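Local structure of COMB10 (Helicobacter pylori, 2BHV) at residues D104-S108 / L150-T154; Q67-D71 / I82-S86; N96-E100 / S208-P212. The protein is a core subunit of a type IV secretion system, a VirB10-family membrane protein whose periplasmic domain probably contributes to the channel across the cell envelope. All blocks are in the same frame, centred on the assembly; numbering follows the deposited sequence.

In the fold
Contact 1 lies deep in the domain, where strands 103-111 and 152-156 share a hydrophobic core and one side-chain hydrogen bond. Contact 2 reaches the same large sheet through strand 62-68, but at its partly buried margin, where backbone bonds and a carboxylate hold a tight turn. Contact 3 is a surface contact between a loop and the foot of helix 196-209, with van der Waals and CA-H...O contacts in place of conventional hydrogen bonds. Contacts 2 and 3 sit on opposite sides of the chain's centre, their own centres about 36 Å apart. Along the sequence, contact 1 is nested in the loop closed by contact 3, and both touch the second subunit.

Contact 1 (D104-S108 / L150-T154)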
loop_
_atom_site.group_PDB
_atom_site.type_symbol
_atom_site.label_atom_id
_atom_site.label_comp_id
_atom_site.label_asym_id
_atom_site.label_seq_id
_atom_site.Cartn_x
_atom_site.Cartn_y
_atom_site.Cartn_z
ATOM N N ASP A 104 -9.308 5.155 17.658
ATOM C CA ASP A 104 -10.417 5.780 18.348
ATOM C C ASP A 104 -10.004 6.158 19.744
ATOM O O ASP A 104 -9.458 5.338 20.462
ATOM C CB ASP A 104 -11.626 4.854 18.381
ATOM C CG ASP A 104 -12.069 4.431 16.997
ATOM O OD1 ASP A 104 -11.939 5.231 16.047
ATOM O OD2 ASP A 104 -12.549 3.287 16.844
ATOM N N ILE A 105 -10.251 7.407 20.128
ATOM C CA ILE A 105 -9.995 7.842 21.486
ATOM C C ILE A 105 -11.313 8.295 22.108
ATOM O O ILE A 105 -11.965 9.198 21.602
ATOM C CB ILE A 105 -8.965 8.984 21.532
ATOM C CG1 ILE A 105 -7.690 8.601 20.783
ATOM C CG2 ILE A 105 -8.648 9.346 22.966
ATOM C CD1 ILE A 105 -6.839 9.764 20.420
ATOM N N VAL A 106 -11.712 7.642 23.189
ATOM C CA VAL A 106 -12.840 8.104 23.980
ATOM C C VAL A 106 -12.321 8.868 25.181
ATOM O O VAL A 106 -11.748 8.287 26.086
ATOM C CB VAL A 106 -13.707 6.936 24.472
ATOM C CG1 VAL A 106 -14.951 7.448 25.198
ATOM C CG2 VAL A 106 -14.101 6.062 23.328
ATOM N N TRP A 107 -12.504 10.176 25.179
ATOM C CA TRP A 107 -12.141 10.963 26.334
ATOM C C TRP A 107 -13.221 10.799 27.399
ATOM O O TRP A 107 -14.367 11.202 27.198
ATOM C CB TRP A 107 -11.928 12.429 25.947
ATOM C CG TRP A 107 -10.798 12.617 24.956
ATOM C CD1 TRP A 107 -10.915 12.967 23.645
ATOM C CD2 TRP A 107 -9.386 12.455 25.201
ATOM N NE1 TRP A 107 -9.673 13.035 23.051
ATOM C CE2 TRP A 107 -8.716 12.730 23.981
ATOM C CE3 TRP A 107 -8.623 12.104 26.333
ATOM C CZ2 TRP A 107 -7.323 12.671 23.856
ATOM C CZ3 TRP A 107 -7.235 12.044 26.205
ATOM C CH2 TRP A 107 -6.602 12.327 24.974
ATOM N N SER A 108 -12.858 10.193 28.526
ATOM C CA SER A 108 -13.853 9.781 29.508
ATOM C C SER A 108 -14.001 10.749 30.670
ATOM O O SER A 108 -15.115 11.026 31.091
ATOM C CB SER A 108 -13.590 8.363 30.020
ATOM O OG SER A 108 -12.514 8.347 30.924
ATOM N N LEU A 150 -18.536 8.972 19.036
ATOM C CA LEU A 150 -17.607 9.695 19.884
ATOM C C LEU A 150 -18.174 11.060 20.216
ATOM O O LEU A 150 -18.710 11.728 19.335
ATOM C CB LEU A 150 -16.257 9.860 19.188
ATOM C CG LEU A 150 -15.441 8.627 18.862
ATOM C CD1 LEU A 150 -14.264 9.041 18.019
ATOM C CD2 LEU A 150 -14.989 7.942 20.112
ATOM N N LEU A 151 -18.053 11.475 21.473
ATOM C CA LEU A 151 -18.614 12.751 21.890
ATOM C C LEU A 151 -17.603 13.870 21.734
ATOM O O LEU A 151 -17.976 15.037 21.709
ATOM C CB LEU A 151 -19.146 12.687 23.324
ATOM C CG LEU A 151 -20.310 11.729 23.615
ATOM C CD1 LEU A 151 -20.508 11.525 25.122
ATOM C CD2 LEU A 151 -21.594 12.209 22.973
ATOM N N LEU A 152 -16.322 13.502 21.624
ATOM C CA LEU A 152 -15.211 14.447 21.507
ATOM C C LEU A 152 -14.244 13.948 20.447
ATOM O O LEU A 152 -13.763 12.820 20.513
ATOM C CB LEU A 152 -14.450 14.550 22.818
ATOM C CG LEU A 152 -14.936 15.178 24.125
ATOM C CD1 LEU A 152 -15.154 16.676 24.014
ATOM C CD2 LEU A 152 -16.135 14.445 24.708
ATOM N N SER A 153 -13.958 14.787 19.468
ATOM C CA SER A 153 -13.021 14.438 18.425
ATOM C C SER A 153 -11.632 14.805 18.882
ATOM O O SER A 153 -11.470 15.654 19.759
ATOM C CB SER A 153 -13.355 15.192 17.156
ATOM O OG SER A 153 -14.614 14.785 16.660
ATOM N N THR A 154 -10.624 14.168 18.278
ATOM C CA THR A 154 -9.231 14.467 18.575
ATOM C C THR A 154 -8.530 14.882 17.318
ATOM O O THR A 154 -8.332 14.078 16.433
ATOM C CB THR A 154 -8.529 13.262 19.184
ATOM O OG1 THR A 154 -9.363 12.720 20.214
ATOM C CG2 THR A 154 -7.204 13.655 19.759
#
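The indole NE1 of W107 donates a hydrogen bond to OG1 of T154, 2.9 Å away. The N-H...O angle is 149°, and the hydroxyl is tilted somewhat out of the ring plane. T154 presents that oxygen because OG1 turns away from its own carbonyl carbon and lies beside the backbone N (chi1 -47°). CD1 of I105 closes over the same hydroxyl at 3.9 Å from T154 OG1, while CG2 of I105 covers one face of the indole near its rim. Along the ring edge, CD1 of W107 meets CB of L152 at 4.0 Å. V64 and A66 from strand 62-68 and I224 from strand 221-226 also pack against this tryptophan. V106 turns elsewhere: its CG2 meets CD2 of L150 at 3.8 Å, beside L138 of helix 132-146, and the same leucine methyl lies over the I105 carbonyl. I196 of the second subunit packs on I105 and T154, and the T154 backbone bonds to that subunit. The two strands, not neighbours in the sheet, run at 131° to each other, consistent with a curled sheet closing round the interior of the modified beta-barrel of VirB10-family periplasmic domains.

Contact 2 (Q67-D71 / I82-S86); sequences QVESD and IPKGS
V68 grips the turn P83-S86 with both of its backbone polar groups: its N donates to S86 O at 2.9 Å, nearly straight at 168°, and its carbonyl O accepts from G85 N, also at 2.9 Å. This is the tight, inward half of the contact. CG2 of V68 crosses CG2 of I82 at about a right angle, 3.9 Å apart, with CB of S86 alongside; I110 of strand 103-111 packs on I82 and S86 from beyond. Beside V68, CG of Q67 lies against the carbonyls of G85 and S86. On the outer half the grip passes to one side chain. OD1 of D71 accepts the K84 backbone N at 2.8 Å, approached on the anti side of the carboxylate and 25° out of its plane, which ties down the first corner of the turn. K84 itself is extended, with CG anti to the backbone N (chi1 -175°), and its methylenes run past the E69 carbonyl, CE lying 3.4 Å from E69 O, before the ammonium end runs out toward solvent. E69 leaves the backbone on the side away from the turn, and its carboxylate forms a salt bridge with R221. With G85 in its left-handed conformation and V68 bonded to both G85 and S86, the geometry fits a type II turn merging into a G1 beta bulge, just ahead of strand 87-94.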
loop_
_atom_site.group_PDB
_atom_site.type_symbol
_atom_site.label_atom_id
_atom_site.label_comp_id
_atom_site.label_asym_id
_atom_site.label_seq_id
_atom_site.Cartn_x
_atom_site.Cartn_y
_atom_site.Cartn_z
ATOM N N GLN A 67 -2.951 16.953 28.749
ATOM C CA GLN A 67 -3.049 18.099 29.620
ATOM C C GLN A 67 -3.495 19.350 28.881
ATOM O O GLN A 67 -2.912 19.725 27.890
ATOM C CB GLN A 67 -1.722 18.345 30.289
ATOM C CG GLN A 67 -1.857 19.272 31.444
ATOM C CD GLN A 67 -0.560 19.577 32.083
ATOM O OE1 GLN A 67 -0.083 20.698 32.000
ATOM N NE2 GLN A 67 0.031 18.585 32.738
ATOM N N VAL A 68 -4.534 19.998 29.392
ATOM C CA VAL A 68 -5.132 21.157 28.735
ATOM C C VAL A 68 -4.193 22.354 28.822
ATOM O O VAL A 68 -3.623 22.625 29.874
ATOM C CB VAL A 68 -6.510 21.495 29.332
ATOM C CG1 VAL A 68 -7.143 22.635 28.570
ATOM C CG2 VAL A 68 -7.416 20.290 29.276
ATOM N N GLU A 69 -4.040 23.071 27.713
ATOM C CA GLU A 69 -2.999 24.098 27.614
ATOM C C GLU A 69 -3.411 25.510 28.009
ATOM O O GLU A 69 -2.555 26.366 28.188
ATOM C CB GLU A 69 -2.378 24.099 26.223
ATOM C CG GLU A 69 -1.565 22.871 25.953
ATOM C CD GLU A 69 -0.834 22.946 24.655
ATOM O OE1 GLU A 69 0.038 23.812 24.502
ATOM O OE2 GLU A 69 -1.129 22.125 23.771
ATOM N N SER A 70 -4.709 25.753 28.152
ATOM C CA SER A 70 -5.218 27.080 28.512
ATOM C C SER A 70 -6.646 26.995 29.017
ATOM O O SER A 70 -7.356 26.032 28.716
ATOM C CB SER A 70 -5.160 28.021 27.309
ATOM O OG SER A 70 -5.771 27.433 26.178
ATOM N N ASP A 71 -7.066 28.005 29.778
ATOM C CA ASP A 71 -8.420 28.050 30.318
ATOM C C ASP A 71 -9.476 27.957 29.223
ATOM O O ASP A 71 -9.361 28.603 28.183
ATOM C CB ASP A 71 -8.641 29.335 31.104
ATOM C CG ASP A 71 -7.865 29.373 32.393
ATOM O OD1 ASP A 71 -7.656 28.309 33.011
ATOM O OD2 ASP A 71 -7.470 30.487 32.796
ATOM N N ILE A 82 -13.135 24.445 31.898
ATOM C CA ILE A 82 -11.935 23.602 31.967
ATOM C C ILE A 82 -10.699 24.469 32.178
ATOM O O ILE A 82 -10.267 25.163 31.254
ATOM C CB ILE A 82 -11.733 22.711 30.726
ATOM C CG1 ILE A 82 -13.011 21.939 30.393
ATOM C CG2 ILE A 82 -10.561 21.750 30.965
ATOM C CD1 ILE A 82 -12.959 21.194 29.094
ATOM N N PRO A 83 -10.149 24.455 33.413
ATOM C CA PRO A 83 -8.970 25.243 33.783
ATOM C C PRO A 83 -7.711 24.736 33.106
ATOM O O PRO A 83 -7.545 23.529 32.923
ATOM C CB PRO A 83 -8.862 25.043 35.303
ATOM C CG PRO A 83 -10.193 24.483 35.727
ATOM C CD PRO A 83 -10.669 23.686 34.558
ATOM N N LYS A 84 -6.847 25.668 32.721
ATOM C CA LYS A 84 -5.513 25.347 32.251
ATOM C C LYS A 84 -4.848 24.368 33.206
ATOM O O LYS A 84 -4.909 24.530 34.426
ATOM C CB LYS A 84 -4.684 26.619 32.166
ATOM C CG LYS A 84 -3.309 26.437 31.576
ATOM C CD LYS A 84 -2.510 27.724 31.699
ATOM C CE LYS A 84 -1.144 27.592 31.080
ATOM N NZ LYS A 84 -0.280 28.699 31.555
ATOM N N GLY A 85 -4.232 23.337 32.644
ATOM C CA GLY A 85 -3.496 22.373 33.438
ATOM C C GLY A 85 -4.303 21.166 33.849
ATOM O O GLY A 85 -3.768 20.255 34.483
ATOM N N SER A 86 -5.589 21.137 33.496
ATOM C CA SER A 86 -6.407 19.938 33.753
ATOM C C SER A 86 -5.877 18.721 32.992
ATOM O O SER A 86 -5.375 18.826 31.864
ATOM C CB SER A 86 -7.871 20.151 33.390
ATOM O OG SER A 86 -8.318 21.436 33.744
#

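Contact 3 (N96-E100 / S208-P212)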
loop_
_atom_site.group_PDB
_atom_site.type_symbol
_atom_site.label_atom_id
_atom_site.label_comp_id
_atom_site.label_asym_id
_atom_site.label_seq_id
_atom_site.Cartn_x
_atom_site.Cartn_y
_atom_site.Cartn_z
ATOM N N ASN A 96 -7.445 -1.852 13.228
ATOM C CA ASN A 96 -6.817 -2.158 11.946
ATOM C C ASN A 96 -7.677 -3.019 10.986
ATOM O O ASN A 96 -7.575 -4.255 10.989
ATOM C CB ASN A 96 -5.437 -2.806 12.178
ATOM C CG ASN A 96 -4.415 -1.834 12.784
ATOM O OD1 ASN A 96 -4.400 -0.635 12.459
ATOM N ND2 ASN A 96 -3.552 -2.353 13.660
ATOM N N LYS A 97 -8.536 -2.367 10.190
ATOM C CA LYS A 97 -8.972 -2.919 8.880
ATOM C C LYS A 97 -7.729 -2.784 7.993
ATOM O O LYS A 97 -7.600 -1.825 7.206
ATOM C CB LYS A 97 -10.161 -2.140 8.273
ATOM C CG LYS A 97 -11.543 -2.464 8.865
ATOM C CD LYS A 97 -12.396 -3.323 7.922
ATOM C CE LYS A 97 -12.066 -4.809 8.058
ATOM N NZ LYS A 97 -12.830 -5.664 7.099
ATOM N N MET A 98 -6.823 -3.757 8.149
ATOM C CA MET A 98 -5.374 -3.544 7.936
ATOM C C MET A 98 -4.921 -3.184 6.507
ATOM O O MET A 98 -5.626 -3.454 5.513
ATOM C CB MET A 98 -4.513 -4.639 8.623
ATOM C CG MET A 98 -3.835 -4.142 9.946
ATOM S SD MET A 98 -3.265 -5.354 11.210
ATOM C CE MET A 98 -2.203 -6.467 10.267
ATOM N N GLY A 99 -3.738 -2.568 6.436
ATOM C CA GLY A 99 -3.423 -1.612 5.378
ATOM C C GLY A 99 -3.776 -0.238 5.930
ATOM O O GLY A 99 -2.884 0.550 6.285
ATOM N N GLU A 100 -5.085 0.022 6.033
ATOM C CA GLU A 100 -5.606 1.234 6.670
ATOM C C GLU A 100 -5.416 1.250 8.190
ATOM O O GLU A 100 -5.386 0.202 8.848
ATOM C CB GLU A 100 -7.085 1.434 6.324
ATOM C CG GLU A 100 -7.710 2.701 6.926
ATOM C CD GLU A 100 -8.803 3.304 6.051
ATOM O OE1 GLU A 100 -9.395 2.567 5.232
ATOM O OE2 GLU A 100 -9.067 4.523 6.182
ATOM N N SER A 208 1.077 -4.381 1.414
ATOM C CA SER A 208 0.334 -3.386 2.196
ATOM C C SER A 208 -0.757 -4.017 3.088
ATOM O O SER A 208 -1.372 -3.327 3.903
ATOM C CB SER A 208 -0.230 -2.255 1.314
ATOM O OG SER A 208 -1.436 -2.635 0.681
ATOM N N LYS A 209 -0.977 -5.326 2.937
ATOM C CA LYS A 209 -1.992 -6.042 3.729
ATOM C C LYS A 209 -1.741 -5.913 5.237
ATOM O O LYS A 209 -2.640 -5.518 5.984
ATOM C CB LYS A 209 -2.125 -7.529 3.312
ATOM C CG LYS A 209 -3.249 -7.837 2.284
ATOM C CD LYS A 209 -3.981 -9.143 2.647
ATOM C CE LYS A 209 -4.438 -9.938 1.421
ATOM N NZ LYS A 209 -5.546 -9.294 0.664
ATOM N N ILE A 210 -0.531 -6.237 5.683
ATOM C CA ILE A 210 -0.151 -5.945 7.064
ATOM C C ILE A 210 0.152 -4.433 7.197
ATOM O O ILE A 210 0.583 -3.795 6.233
ATOM C CB ILE A 210 1.018 -6.848 7.547
ATOM C CG1 ILE A 210 0.721 -8.316 7.191
ATOM C CG2 ILE A 210 1.255 -6.677 9.065
ATOM C CD1 ILE A 210 1.811 -9.318 7.591
ATOM N N ALA A 211 -0.124 -3.866 8.376
ATOM C CA ALA A 211 0.009 -2.416 8.608
ATOM C C ALA A 211 1.253 -2.128 9.427
ATOM O O ALA A 211 1.717 -3.012 10.141
ATOM C CB ALA A 211 -1.234 -1.862 9.318
ATOM N N PRO A 212 1.801 -0.892 9.330
ATOM C CA PRO A 212 3.006 -0.615 10.118
ATOM C C PRO A 212 2.649 -0.264 11.547
ATOM O O PRO A 212 1.506 0.084 11.842
ATOM C CB PRO A 212 3.627 0.596 9.411
ATOM C CG PRO A 212 2.462 1.313 8.794
ATOM C CD PRO A 212 1.372 0.286 8.545
#
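The foot of helix 196-209, part of the helical projection that reaches out from the barrel in this fold, meets the loop joining strands 87-94 and 103-111. M98 carries most of the side-chain contact. Its CG rests on the methyl CB of A211 at 3.5 Å; A211 directs that methyl at the loop, and it also faces G99 N. Farther out, the methionine bends at its last torsion (chi3 54°), which turns CE toward I210, 3.7 Å from its CG2, and close to the A211 backbone N. The CB of I210 is directed away from the loop, yet CG2, anti to the backbone N, still reaches the methionine, and the two side chains lie side by side and point the same way. Beneath this apolar patch the loop backbone faces the carbonyls of S208 and K209. G99 CA makes a CA-H...O contact with S208 O at 3.1 Å, and CB of M98 lies 3.4 Å from K209 O. G99 N also approaches K209 O, at 3.2 Å, but the angle is too poor for a hydrogen bond, and no conventional hydrogen bond joins the two segments. Positive phi at G99 (93°) suits a glycine. K97 centres an inverse gamma turn just before M98, and a weak bond from E100 N to K97 O closes the loop round M98 and G99. Next to the contact, N201 and L204 of the second subunit pack on E100 and P212. The whole is a lightly held surface joint between a beta-hairpin loop and the base of the helical projection of a VirB10-type domain.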